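Local coordinates for protein kappa-carrageenase (Zobellia galactanivorans, PDB 5OCR) that probably hydrolyses kappa-carrageenan, a marine algal polysaccharide, with the family 16 glycoside hydrolase domain, a beta-jellyroll, that makes up this piece of a longer protein, at residues P11-N16 against I213-G218; M72-N77 against E266-I271; T84-G89 against I256-D261; Q209-W214 against V221-N226. All coordinates share one frame; numbering follows the deposited sequence. Where two conformers were deposited one is given.

All four contacts tie peripheral parts of the jellyroll domain together, and they fall into two groups on opposite sides of the chain's centre. Contacts 1 and 4 share strand 211-216: contact 1 lays the N-terminal loop over its Y215 and I213, and contact 4 pairs it with strand 219-225. Contacts 2 and 3, with centres about 8 Å apart, hold the neighbouring strands 67-74 and 86-97 against the region of helix 262-267 and the loop before it. Contact 2 lies at the surface; the other three are partly buried. Contact 4 has cross-strand hydrogen bonds and a salt bridge, whereas contacts 1, 2 and 3 rest on packing against rings and methyl groups.

Contact 1 (P11-N16 against I213-G218); sequences PTKTSN and IWYVDG
K13 lies across Y215, touching it with both its backbone carbonyl and its side chain. K13 O sits over the centre of the Y215 ring, 3.3 Å above its plane, and the same oxygen is hydrogen-bonded to Y101 OH. Side-chain packing comes next. The K13 side chain crosses the tyrosine at about a right angle; with CG anti to the backbone N (chi1 -179°), K13 CG comes 3.6 Å from Y215 CE2, while the ammonium end leads away. The backbone oxygen G218 O lies against the lysine methylenes, 3.5 Å from K13 CG. At one end T12 CG2 packs on G218 CA at 3.6 Å, and at the other S15 CB meets I213 CD1 at 3.7 Å. G218, at the turn after the strand, has a positive phi of 79° and lets T12 CG2 lie directly against its CA. No hydrogen bond joins the two segments; the polar ends find partners on neighbouring strands. Y215 OH and S15 OG bond to the two carboxylate oxygens of E206 in strand 200-207, and T12 OG1 bonds to E103 of strand 100-107. The N-terminal loop 11-16 thus runs over strand 211-216 near its turn, with strand 200-207 hydrogen-bonded to I213 and Y215 as the next strand of the jellyroll, while P11 and T14 touch W21 of strand 21-23.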
loop_
_atom_site.group_PDB
_atom_site.type_symbol
_atom_site.label_atom_id
_atom_site.label_comp_id
_atom_site.label_asym_id
_atom_site.label_seq_id
_atom_site.Cartn_x
_atom_site.Cartn_y
_atom_site.Cartn_z
ATOM N N PRO A 11 2.125 -0.364 19.938
ATOM C CA PRO A 11 1.412 0.640 19.018
ATOM C C PRO A 11 1.627 2.122 19.479
ATOM O O PRO A 11 1.597 2.468 20.707
ATOM C CB PRO A 11 -0.056 0.217 19.108
ATOM C CG PRO A 11 0.022 -1.287 19.431
ATOM C CD PRO A 11 1.182 -1.403 20.389
ATOM N N THR A 12 1.934 3.005 18.528
ATOM C CA THR A 12 2.129 4.465 18.889
ATOM C C THR A 12 0.919 5.043 19.551
ATOM O O THR A 12 1.052 5.839 20.541
ATOM C CB THR A 12 2.549 5.266 17.635
ATOM O OG1 THR A 12 3.766 4.689 17.140
ATOM C CG2 THR A 12 2.858 6.761 17.930
ATOM N N LYS A 13 -0.273 4.708 19.041
ATOM C CA LYS A 13 -1.486 5.297 19.607
ATOM C C LYS A 13 -2.651 4.343 19.361
ATOM O O LYS A 13 -2.786 3.867 18.244
ATOM C CB LYS A 13 -1.775 6.635 18.930
ATOM C CG LYS A 13 -3.004 7.354 19.442
ATOM C CD LYS A 13 -2.725 7.935 20.810
ATOM C CE LYS A 13 -3.971 8.704 21.098
ATOM N NZ LYS A 13 -3.651 9.420 22.313
ATOM N N THR A 14 -3.484 4.057 20.375
ATOM C CA THR A 14 -4.607 3.127 20.143
ATOM C C THR A 14 -5.901 3.714 20.691
ATOM O O THR A 14 -5.863 4.691 21.480
ATOM C CB THR A 14 -4.404 1.753 20.797
ATOM O OG1 THR A 14 -4.440 1.953 22.228
ATOM C CG2 THR A 14 -3.040 1.116 20.412
ATOM N N SER A 15 -7.026 3.099 20.355
ATOM C CA SER A 15 -8.319 3.682 20.682
ATOM C C SER A 15 -8.708 3.395 22.124
ATOM O O SER A 15 -9.421 4.181 22.725
ATOM C CB SER A 15 -9.359 3.154 19.746
ATOM O OG SER A 15 -9.627 1.816 20.083
ATOM N N ASN A 16 -8.221 2.283 22.672
ATOM C CA ASN A 16 -8.614 1.874 24.049
ATOM C C ASN A 16 -7.374 1.459 24.822
ATOM O O ASN A 16 -6.854 0.344 24.618
ATOM C CB ASN A 16 -9.616 0.741 23.943
ATOM C CG ASN A 16 -10.230 0.362 25.279
ATOM O OD1 ASN A 16 -9.736 0.748 26.337
ATOM N ND2 ASN A 16 -11.265 -0.455 25.223
ATOM N N ILE A 213 -9.366 2.128 12.403
ATOM C CA ILE A 213 -8.970 3.484 12.789
ATOM C C ILE A 213 -7.551 3.692 12.259
ATOM O O ILE A 213 -6.670 2.874 12.503
ATOM C CB ILE A 213 -8.965 3.594 14.353
ATOM C CG1 ILE A 213 -10.364 3.097 14.877
ATOM C CG2 ILE A 213 -8.714 5.078 14.769
ATOM C CD1 ILE A 213 -10.269 2.504 16.266
ATOM N N TRP A 214 -7.308 4.840 11.659
ATOM C CA TRP A 214 -5.971 5.136 11.090
ATOM C C TRP A 214 -5.272 6.239 11.827
ATOM O O TRP A 214 -5.936 7.242 12.296
ATOM C CB TRP A 214 -6.178 5.634 9.691
ATOM C CG TRP A 214 -6.621 4.685 8.602
ATOM C CD1 TRP A 214 -5.816 4.126 7.610
ATOM C CD2 TRP A 214 -7.974 4.172 8.347
ATOM N NE1 TRP A 214 -6.549 3.310 6.768
ATOM C CE2 TRP A 214 -7.883 3.368 7.121
ATOM C CE3 TRP A 214 -9.241 4.386 8.940
ATOM C CZ2 TRP A 214 -8.994 2.724 6.587
ATOM C CZ3 TRP A 214 -10.335 3.746 8.415
ATOM C CH2 TRP A 214 -10.235 2.941 7.241
ATOM N N TYR A 215 -3.959 6.107 11.929
ATOM C CA TYR A 215 -3.144 7.082 12.677
ATOM C C TYR A 215 -1.963 7.552 11.867
ATOM O O TYR A 215 -1.352 6.815 11.127
ATOM C CB TYR A 215 -2.570 6.387 13.932
ATOM C CG TYR A 215 -3.642 5.831 14.852
ATOM C CD1 TYR A 215 -4.124 4.525 14.681
ATOM C CD2 TYR A 215 -4.145 6.640 15.899
ATOM C CE1 TYR A 215 -5.115 4.004 15.590
ATOM C CE2 TYR A 215 -5.159 6.147 16.776
ATOM C CZ TYR A 215 -5.571 4.826 16.606
ATOM O OH TYR A 215 -6.574 4.358 17.465
ATOM N N VAL A 216 -1.621 8.828 11.963
ATOM C CA VAL A 216 -0.377 9.328 11.318
ATOM C C VAL A 216 0.405 9.994 12.431
ATOM O O VAL A 216 -0.129 10.931 13.090
ATOM C CB VAL A 216 -0.644 10.268 10.112
ATOM C CG1 VAL A 216 0.655 10.883 9.536
ATOM C CG2 VAL A 216 -1.461 9.518 9.081
ATOM N N ASP A 217 1.679 9.616 12.622
ATOM C CA ASP A 217 2.470 10.175 13.701
ATOM C C ASP A 217 1.726 10.239 15.052
ATOM O O ASP A 217 1.781 11.281 15.778
ATOM C CB ASP A 217 2.989 11.574 13.290
ATOM C CG ASP A 217 4.162 11.501 12.305
ATOM O OD1 ASP A 217 4.747 10.414 12.116
ATOM O OD2 ASP A 217 4.554 12.597 11.831
ATOM N N GLY A 218 0.965 9.209 15.297
ATOM C CA GLY A 218 0.305 8.951 16.596
ATOM C C GLY A 218 -0.935 9.816 16.751
ATOM O O GLY A 218 -1.385 10.042 17.880
#

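Contact 2 (M72-N77 against E266-I271); sequences MRHNAN and EKLSDI
R73 and I271 mark the nearest approach of the two backbones, their CA atoms 6.2 Å apart where the end of strand 67-74 passes the chain that follows helix 262-267; no hydrogen bond crosses. I271 supplies the main wedge. Its CG2, anti to the backbone N, lies against the strand's backbone, 3.6 Å from H74 N and 3.7 Å from M72 O, and also reaches H74 CB. The other branch ends in I271 CD1, which meets M72 CG more loosely, at 4.3 Å. L268 makes the second point of contact: its CD2 methyl stands over the centre of the H74 imidazole, 3.8 Å from the centroid and only 11° off the ring normal, a CH-pi contact. H74 CG is anti to the backbone N (chi1 179°), and the far end of the imidazole is held by N78 OD1, which bonds to H74 NE2; the methyl therefore meets a ring anchored at its polar tip. Within 266-271 the chain turns tightly, D270 N bonding to K267 O and I271 N to L268 O, which brings L268 and I271 round to the same strand. M72 is buried against F86 and S88 of strand 86-97 and L239 and L241 of strand 233-241, L268 also touches F86, and beyond I271 the chain enters strand 273-285, paired antiparallel with strand 67-74.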
loop_
_atom_site.group_PDB
_atom_site.type_symbol
_atom_site.label_atom_id
_atom_site.label_comp_id
_atom_site.label_asym_id
_atom_site.label_seq_id
_atom_site.Cartn_x
_atom_site.Cartn_y
_atom_site.Cartn_z
ATOM N N MET A 72 11.594 1.771 -7.736
ATOM C CA MET A 72 10.960 1.676 -9.081
ATOM C C MET A 72 12.043 1.877 -10.137
ATOM O O MET A 72 12.734 2.884 -10.105
ATOM C CB MET A 72 9.906 2.792 -9.200
ATOM C CG MET A 72 9.141 2.753 -10.548
ATOM S SD MET A 72 8.075 1.327 -10.658
ATOM C CE MET A 72 6.876 1.692 -9.306
ATOM N N ARG A 73 12.218 0.913 -11.061
ATOM C CA ARG A 73 13.300 1.001 -12.070
ATOM C C ARG A 73 12.692 0.920 -13.458
ATOM O O ARG A 73 11.644 0.269 -13.672
ATOM C CB ARG A 73 14.238 -0.214 -11.959
ATOM C CG ARG A 73 15.075 -0.095 -10.683
ATOM C CD ARG A 73 16.176 -1.128 -10.704
ATOM N NE ARG A 73 16.709 -1.272 -9.337
ATOM C CZ ARG A 73 17.543 -0.427 -8.747
ATOM N NH1 ARG A 73 17.985 0.661 -9.409
ATOM N NH2 ARG A 73 17.957 -0.662 -7.495
ATOM N N HIS A 74 13.334 1.569 -14.417
ATOM C CA HIS A 74 12.837 1.522 -15.803
ATOM C C HIS A 74 13.492 0.338 -16.470
ATOM O O HIS A 74 14.723 0.161 -16.383
ATOM C CB HIS A 74 13.278 2.825 -16.523
ATOM C CG HIS A 74 12.857 2.913 -17.957
ATOM N ND1 HIS A 74 13.588 3.621 -18.861
ATOM C CD2 HIS A 74 11.710 2.505 -18.605
ATOM C CE1 HIS A 74 12.946 3.561 -20.073
ATOM N NE2 HIS A 74 11.827 2.895 -19.923
ATOM N N ASN A 75 12.705 -0.459 -17.189
ATOM C CA ASN A 75 13.307 -1.605 -17.915
ATOM C C ASN A 75 14.432 -1.159 -18.881
ATOM O O ASN A 75 14.264 -0.206 -19.642
ATOM C CB ASN A 75 12.281 -2.399 -18.699
ATOM C CG ASN A 75 11.191 -2.986 -17.811
ATOM O OD1 ASN A 75 11.266 -2.926 -16.579
ATOM N ND2 ASN A 75 10.195 -3.576 -18.434
ATOM N N ALA A 76 15.567 -1.843 -18.795
ATOM C CA ALA A 76 16.688 -1.656 -19.742
ATOM C C ALA A 76 16.144 -1.535 -21.169
ATOM O O ALA A 76 15.280 -2.342 -21.609
ATOM C CB ALA A 76 17.686 -2.817 -19.665
ATOM N N ASN A 77 16.589 -0.479 -21.875
ATOM C CA ASN A 77 16.266 -0.292 -23.330
ATOM C C ASN A 77 14.764 0.088 -23.580
ATOM O O ASN A 77 14.284 0.139 -24.727
ATOM C CB ASN A 77 16.641 -1.564 -24.132
ATOM C CG ASN A 77 18.070 -2.036 -23.869
ATOM O OD1 ASN A 77 18.975 -1.244 -23.687
ATOM N ND2 ASN A 77 18.276 -3.298 -23.892
ATOM N N GLU A 266 9.819 13.074 -19.656
ATOM C CA GLU A 266 10.629 13.986 -18.835
ATOM C C GLU A 266 10.796 13.500 -17.404
ATOM O O GLU A 266 11.873 13.669 -16.830
ATOM C CB GLU A 266 10.237 15.451 -18.983
ATOM C CG GLU A 266 8.815 15.745 -18.611
ATOM C CD GLU A 266 8.707 17.050 -17.858
ATOM O OE1 GLU A 266 9.764 17.722 -17.676
ATOM O OE2 GLU A 266 7.573 17.403 -17.438
ATOM N N LYS A 267 9.802 12.831 -16.830
ATOM C CA LYS A 267 10.060 12.173 -15.493
ATOM C C LYS A 267 11.074 11.004 -15.480
ATOM O O LYS A 267 11.503 10.567 -14.418
ATOM C CB LYS A 267 8.778 11.680 -14.826
ATOM C CG LYS A 267 7.862 12.807 -14.443
ATOM C CD LYS A 267 7.354 12.582 -13.051
ATOM C CE LYS A 267 6.578 13.793 -12.629
ATOM N NZ LYS A 267 7.086 14.115 -11.283
ATOM N N LEU A 268 11.412 10.409 -16.637
ATOM C CA LEU A 268 12.463 9.347 -16.635
ATOM C C LEU A 268 13.789 9.753 -16.072
ATOM O O LEU A 268 14.526 8.909 -15.525
ATOM C CB LEU A 268 12.665 8.731 -18.025
ATOM C CG LEU A 268 11.553 7.876 -18.588
ATOM C CD1 LEU A 268 11.992 7.655 -20.020
ATOM C CD2 LEU A 268 11.371 6.531 -17.850
ATOM N N SER A 269 14.110 11.048 -16.122
ATOM C CA SER A 269 15.361 11.509 -15.544
ATOM C C SER A 269 15.347 11.298 -14.031
ATOM O O SER A 269 16.400 11.224 -13.424
ATOM C CB SER A 269 15.652 12.984 -15.893
ATOM O OG SER A 269 14.794 13.875 -15.189
ATOM N N ASP A 270 14.137 11.180 -13.448
ATOM C CA ASP A 270 13.938 10.982 -11.988
ATOM C C ASP A 270 13.740 9.530 -11.549
ATOM O O ASP A 270 13.447 9.254 -10.386
ATOM C CB ASP A 270 12.794 11.865 -11.491
ATOM C CG ASP A 270 13.090 13.325 -11.715
ATOM O OD1 ASP A 270 14.254 13.704 -11.452
ATOM O OD2 ASP A 270 12.196 14.078 -12.177
ATOM N N ILE A 271 13.935 8.614 -12.477
ATOM C CA ILE A 271 13.904 7.175 -12.246
ATOM C C ILE A 271 15.350 6.677 -12.371
ATOM O O ILE A 271 15.988 7.032 -13.356
ATOM C CB ILE A 271 12.933 6.484 -13.266
ATOM C CG1 ILE A 271 11.450 6.994 -13.113
ATOM C CG2 ILE A 271 13.073 4.974 -13.138
ATOM C CD1 ILE A 271 10.810 6.487 -11.793
#

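Contact 3 (T84-G89 against I256-D261); sequences TYFTSG and INPETD
Y85 packs one ring face on the N257-P258 step of the loop 256-261, and this is the tight part of the contact. N257 CA lies 3.8 Å above the ring plane, offset toward the rim, and P258 CD comes 3.8 Å from Y85 CG, so two CH-pi contacts share the face. The N257 amide stacks over the hydroxyl end of the ring, the two planes 22° apart, with N257 CB 3.7 Å from Y85 CZ. P258 also serves F86: its CG touches CE2 and CZ of that ring, each at 3.9 Å, while F86 itself is buried against F245, H74 and M72. On the looser side, past P258, E259 and T260 are exposed and do not touch 84-89. Bonds back to N257 tie them to the packed part: E259 N bonds to N257 OD1 at 2.8 Å in an Asx turn, its donor above the carbonyl plane, and N257 O accepts from both T260 N and T260 OG1. N78 ND2 adds a second bond to N257 OD1. With no hydrogen bond between the two segments, attachment rests on ring, proline and stacked amide surfaces, whereas polar bonds shape the loop so that N257 and P258 present those surfaces to Y85 and F86.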
loop_
_atom_site.group_PDB
_atom_site.type_symbol
_atom_site.label_atom_id
_atom_site.label_comp_id
_atom_site.label_asym_id
_atom_site.label_seq_id
_atom_site.Cartn_x
_atom_site.Cartn_y
_atom_site.Cartn_z
ATOM N N THR A 84 4.553 -4.129 -19.900
ATOM C CA THR A 84 4.943 -3.153 -18.878
ATOM C C THR A 84 6.413 -2.751 -19.019
ATOM O O THR A 84 7.220 -3.493 -19.615
ATOM C CB THR A 84 4.689 -3.688 -17.456
ATOM O OG1 THR A 84 5.527 -4.799 -17.139
ATOM C CG2 THR A 84 3.235 -4.124 -17.334
ATOM N N TYR A 85 6.703 -1.536 -18.525
ATOM C CA TYR A 85 8.003 -0.849 -18.816
ATOM C C TYR A 85 8.869 -0.566 -17.586
ATOM O O TYR A 85 10.008 -0.074 -17.682
ATOM C CB TYR A 85 7.753 0.466 -19.556
ATOM C CG TYR A 85 7.089 0.296 -20.890
ATOM C CD1 TYR A 85 7.857 0.174 -22.030
ATOM C CD2 TYR A 85 5.685 0.206 -20.982
ATOM C CE1 TYR A 85 7.259 0.027 -23.250
ATOM C CE2 TYR A 85 5.082 0.088 -22.208
ATOM C CZ TYR A 85 5.887 -0.043 -23.316
ATOM O OH TYR A 85 5.346 -0.220 -24.570
ATOM N N PHE A 86 8.309 -0.849 -16.405
ATOM C CA PHE A 86 9.005 -0.681 -15.096
ATOM C C PHE A 86 8.927 -1.934 -14.204
ATOM O O PHE A 86 7.987 -2.728 -14.329
ATOM C CB PHE A 86 8.292 0.439 -14.374
ATOM C CG PHE A 86 8.433 1.744 -15.055
ATOM C CD1 PHE A 86 9.523 2.599 -14.740
ATOM C CD2 PHE A 86 7.540 2.111 -16.098
ATOM C CE1 PHE A 86 9.660 3.834 -15.413
ATOM C CE2 PHE A 86 7.703 3.328 -16.779
ATOM C CZ PHE A 86 8.750 4.181 -16.428
ATOM N N THR A 87 9.860 -2.031 -13.241
ATOM C CA THR A 87 9.747 -3.003 -12.164
ATOM C C THR A 87 9.827 -2.296 -10.834
ATOM O O THR A 87 10.476 -1.247 -10.719
ATOM C CB THR A 87 10.822 -4.150 -12.260
ATOM O OG1 THR A 87 12.163 -3.608 -12.157
ATOM C CG2 THR A 87 10.616 -4.936 -13.617
ATOM N N SER A 88 9.252 -2.950 -9.855
ATOM C CA SER A 88 9.282 -2.388 -8.512
ATOM C C SER A 88 9.610 -3.371 -7.434
ATOM O O SER A 88 10.065 -4.507 -7.689
ATOM C CB SER A 88 7.999 -1.579 -8.280
ATOM O OG SER A 88 8.172 -0.776 -7.101
ATOM N N GLY A 89 9.471 -2.922 -6.183
ATOM C CA GLY A 89 9.828 -3.815 -5.057
ATOM C C GLY A 89 8.712 -3.866 -4.023
ATOM O O GLY A 89 7.916 -2.914 -3.934
ATOM N N ILE A 256 1.760 3.254 -19.638
ATOM C CA ILE A 256 2.078 4.224 -20.760
ATOM C C ILE A 256 3.530 3.981 -21.145
ATOM O O ILE A 256 4.398 3.852 -20.288
ATOM C CB ILE A 256 1.845 5.684 -20.268
ATOM C CG1 ILE A 256 0.387 5.815 -19.753
ATOM C CG2 ILE A 256 2.299 6.732 -21.282
ATOM C CD1 ILE A 256 -0.106 7.226 -19.600
ATOM N N ASN A 257 3.828 3.864 -22.434
ATOM C CA ASN A 257 5.188 3.818 -22.866
ATOM C C ASN A 257 5.860 5.181 -22.628
ATOM O O ASN A 257 5.441 6.194 -23.234
ATOM C CB ASN A 257 5.214 3.449 -24.361
ATOM C CG ASN A 257 6.602 3.352 -24.929
ATOM O OD1 ASN A 257 7.597 3.818 -24.372
ATOM N ND2 ASN A 257 6.672 2.735 -26.133
ATOM N N PRO A 258 6.862 5.211 -21.704
ATOM C CA PRO A 258 7.431 6.474 -21.409
ATOM C C PRO A 258 8.124 7.145 -22.551
ATOM O O PRO A 258 8.247 8.348 -22.467
ATOM C CB PRO A 258 8.251 6.216 -20.118
ATOM C CG PRO A 258 8.707 4.798 -20.266
ATOM C CD PRO A 258 7.569 4.114 -21.002
ATOM N N GLU A 259 8.415 6.457 -23.698
ATOM C CA GLU A 259 8.875 7.134 -24.952
ATOM C C GLU A 259 7.780 7.655 -25.931
ATOM O O GLU A 259 8.057 8.211 -27.009
ATOM C CB GLU A 259 9.889 6.284 -25.724
ATOM C CG GLU A 259 10.811 5.406 -24.874
ATOM C CD GLU A 259 11.808 6.142 -23.977
ATOM O OE1 GLU A 259 12.061 7.341 -24.215
ATOM O OE2 GLU A 259 12.380 5.508 -23.035
ATOM N N THR A 260 6.529 7.473 -25.561
ATOM C CA THR A 260 5.412 7.992 -26.346
ATOM C C THR A 260 4.681 9.137 -25.697
ATOM O O THR A 260 3.675 9.572 -26.261
ATOM C CB THR A 260 4.303 6.932 -26.533
ATOM O OG1 THR A 260 3.701 6.577 -25.219
ATOM C CG2 THR A 260 4.877 5.775 -27.267
ATOM N N ASP A 261 5.114 9.580 -24.522
ATOM C CA ASP A 261 4.375 10.630 -23.791
ATOM C C ASP A 261 5.345 11.640 -23.199
ATOM O O ASP A 261 6.279 11.237 -22.501
ATOM C CB ASP A 261 3.470 9.953 -22.739
ATOM C CG ASP A 261 2.887 10.924 -21.751
ATOM O OD1 ASP A 261 1.761 11.394 -22.018
ATOM O OD2 ASP A 261 3.521 11.268 -20.738
#

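Contact 4 (Q209-W214 against V221-N226); sequences QNEIIW and VARKPN
R223 reaches back across the hairpin to E211 and over I213, its non-hydrogen-bonded partner. Its CB lies 3.8 Å from I212 O; CG, anti to the backbone N (chi1 169°), runs beside I213 CG1; CD passes 3.2 Å from E211 OE2. The chain bends at chi3, NE pairs with E220 OE2 in a salt bridge, and CZ sits near I213 CD1, which lies 3.9 Å above the guanidinium plane, over its centre. At the tip NH1 forms a salt bridge with E211, 3.1 Å to OE1, and a weak hydrogen bond to OE2, with carboxylate and guanidinium planes 59° apart. The backbones form an antiparallel ladder: I212 and K224 bond to each other both ways, W214 N donates to A222 O and V221 N to W214 O, and N226 N to N210 O closes the end. V221 and A222 both face W214, a classic beta bulge. On the other sheet face W214 CZ3 is 3.7 Å from K224 CG, W214 CE3 touches A222 CB, and I212 CG2 lies 3.5 Å above one indole face, offset toward the rim. That face is mainly apolar, I212 and W214 packing on L164, with W214 NE1 bonded to D140 O and K224 NZ to Q184 O and L187 O. The R223 face carries the ion pairs: E211 and E220 would balance the arginine's charge and fix its guanidinium's orientation.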
loop_
_atom_site.group_PDB
_atom_site.type_symbol
_atom_site.label_atom_id
_atom_site.label_comp_id
_atom_site.label_asym_id
_atom_site.label_seq_id
_atom_site.Cartn_x
_atom_site.Cartn_y
_atom_site.Cartn_z
ATOM N N GLN A 209 -13.320 -6.075 14.838
ATOM C CA GLN A 209 -14.545 -6.510 14.142
ATOM C C GLN A 209 -15.505 -5.390 13.916
ATOM O O GLN A 209 -16.390 -5.524 13.065
ATOM C CB GLN A 209 -15.249 -7.644 14.942
ATOM C CG GLN A 209 -15.631 -7.172 16.315
ATOM C CD GLN A 209 -16.290 -8.232 17.161
ATOM O OE1 GLN A 209 -17.004 -9.111 16.668
ATOM N NE2 GLN A 209 -16.048 -8.149 18.469
ATOM N N ASN A 210 -15.386 -4.320 14.703
ATOM C CA ASN A 210 -16.309 -3.218 14.606
ATOM C C ASN A 210 -15.904 -1.977 13.787
ATOM O O ASN A 210 -16.741 -1.329 13.143
ATOM C CB ASN A 210 -16.649 -2.726 16.021
ATOM C CG ASN A 210 -17.260 -3.813 16.886
ATOM O OD1 ASN A 210 -16.862 -3.983 18.089
ATOM N ND2 ASN A 210 -18.232 -4.523 16.346
ATOM N N GLU A 211 -14.620 -1.624 13.850
ATOM C CA GLU A 211 -14.137 -0.382 13.277
ATOM C C GLU A 211 -12.734 -0.530 12.817
ATOM O O GLU A 211 -11.976 -1.442 13.249
ATOM C CB GLU A 211 -14.076 0.688 14.395
ATOM C CG GLU A 211 -15.394 1.101 14.996
ATOM C CD GLU A 211 -15.191 2.252 15.974
ATOM O OE1 GLU A 211 -14.619 1.991 17.065
ATOM O OE2 GLU A 211 -15.608 3.396 15.664
ATOM N N ILE A 212 -12.347 0.415 11.980
ATOM C CA ILE A 212 -10.955 0.477 11.487
ATOM C C ILE A 212 -10.542 1.960 11.776
ATOM O O ILE A 212 -11.262 2.883 11.454
ATOM C CB ILE A 212 -10.867 0.213 9.979
ATOM C CG1 ILE A 212 -11.338 -1.242 9.666
ATOM C CG2 ILE A 212 -9.406 0.376 9.477
ATOM C CD1 ILE A 212 -11.882 -1.353 8.227
ATOM N N ILE A 213 -9.366 2.128 12.403
ATOM C CA ILE A 213 -8.970 3.484 12.789
ATOM C C ILE A 213 -7.551 3.692 12.259
ATOM O O ILE A 213 -6.670 2.874 12.503
ATOM C CB ILE A 213 -8.965 3.594 14.353
ATOM C CG1 ILE A 213 -10.364 3.097 14.877
ATOM C CG2 ILE A 213 -8.714 5.078 14.769
ATOM C CD1 ILE A 213 -10.269 2.504 16.266
ATOM N N TRP A 214 -7.308 4.840 11.659
ATOM C CA TRP A 214 -5.971 5.136 11.090
ATOM C C TRP A 214 -5.272 6.239 11.827
ATOM O O TRP A 214 -5.936 7.242 12.296
ATOM C CB TRP A 214 -6.178 5.634 9.691
ATOM C CG TRP A 214 -6.621 4.685 8.602
ATOM C CD1 TRP A 214 -5.816 4.126 7.610
ATOM C CD2 TRP A 214 -7.974 4.172 8.347
ATOM N NE1 TRP A 214 -6.549 3.310 6.768
ATOM C CE2 TRP A 214 -7.883 3.368 7.121
ATOM C CE3 TRP A 214 -9.241 4.386 8.940
ATOM C CZ2 TRP A 214 -8.994 2.724 6.587
ATOM C CZ3 TRP A 214 -10.335 3.746 8.415
ATOM C CH2 TRP A 214 -10.235 2.941 7.241
ATOM N N VAL A 221 -6.463 10.003 12.400
ATOM C CA VAL A 221 -6.859 10.831 11.268
ATOM C C VAL A 221 -8.126 10.304 10.575
ATOM O O VAL A 221 -8.736 11.033 9.793
ATOM C CB VAL A 221 -5.741 10.991 10.210
ATOM C CG1 VAL A 221 -4.508 11.649 10.810
ATOM C CG2 VAL A 221 -5.346 9.632 9.592
ATOM N N ALA A 222 -8.582 9.085 10.875
ATOM C CA ALA A 222 -9.773 8.599 10.214
ATOM C C ALA A 222 -10.295 7.404 10.937
ATOM O O ALA A 222 -9.532 6.739 11.645
ATOM C CB ALA A 222 -9.502 8.129 8.780
ATOM N N ARG A 223 -11.589 7.134 10.751
ATOM C CA ARG A 223 -12.149 5.914 11.340
ATOM C C ARG A 223 -13.352 5.534 10.532
ATOM O O ARG A 223 -14.112 6.441 10.090
ATOM C CB ARG A 223 -12.503 6.228 12.807
ATOM C CG ARG A 223 -13.320 5.218 13.557
ATOM C CD ARG A 223 -13.765 5.883 14.890
ATOM N NE ARG A 223 -12.670 6.211 15.804
ATOM C CZ ARG A 223 -12.526 5.725 17.039
ATOM N NH1 ARG A 223 -13.385 4.807 17.487
ATOM N NH2 ARG A 223 -11.516 6.107 17.811
ATOM N N LYS A 224 -13.541 4.225 10.313
ATOM C CA LYS A 224 -14.704 3.749 9.544
ATOM C C LYS A 224 -15.254 2.487 10.151
ATOM O O LYS A 224 -14.520 1.683 10.739
ATOM C CB LYS A 224 -14.400 3.396 8.080
ATOM C CG LYS A 224 -13.773 4.492 7.214
ATOM C CD LYS A 224 -14.789 5.554 6.902
ATOM C CE LYS A 224 -14.378 6.137 5.566
ATOM N NZ LYS A 224 -14.898 7.546 5.545
ATOM N N PRO A 225 -16.569 2.282 10.002
ATOM C CA PRO A 225 -17.072 0.962 10.497
ATOM C C PRO A 225 -16.509 -0.182 9.699
ATOM O O PRO A 225 -16.342 -0.043 8.492
ATOM C CB PRO A 225 -18.588 1.006 10.140
ATOM C CG PRO A 225 -18.882 2.499 10.130
ATOM C CD PRO A 225 -17.648 3.173 9.518
ATOM N N ASN A 226 -16.318 -1.343 10.336
ATOM C CA ASN A 226 -15.712 -2.525 9.575
ATOM C C ASN A 226 -16.811 -3.342 8.935
ATOM O O ASN A 226 -17.343 -4.310 9.528
ATOM C CB ASN A 226 -14.846 -3.379 10.527
ATOM C CG ASN A 226 -14.065 -4.411 9.764
ATOM O OD1 ASN A 226 -14.363 -4.576 8.589
ATOM N ND2 ASN A 226 -13.060 -5.031 10.362
#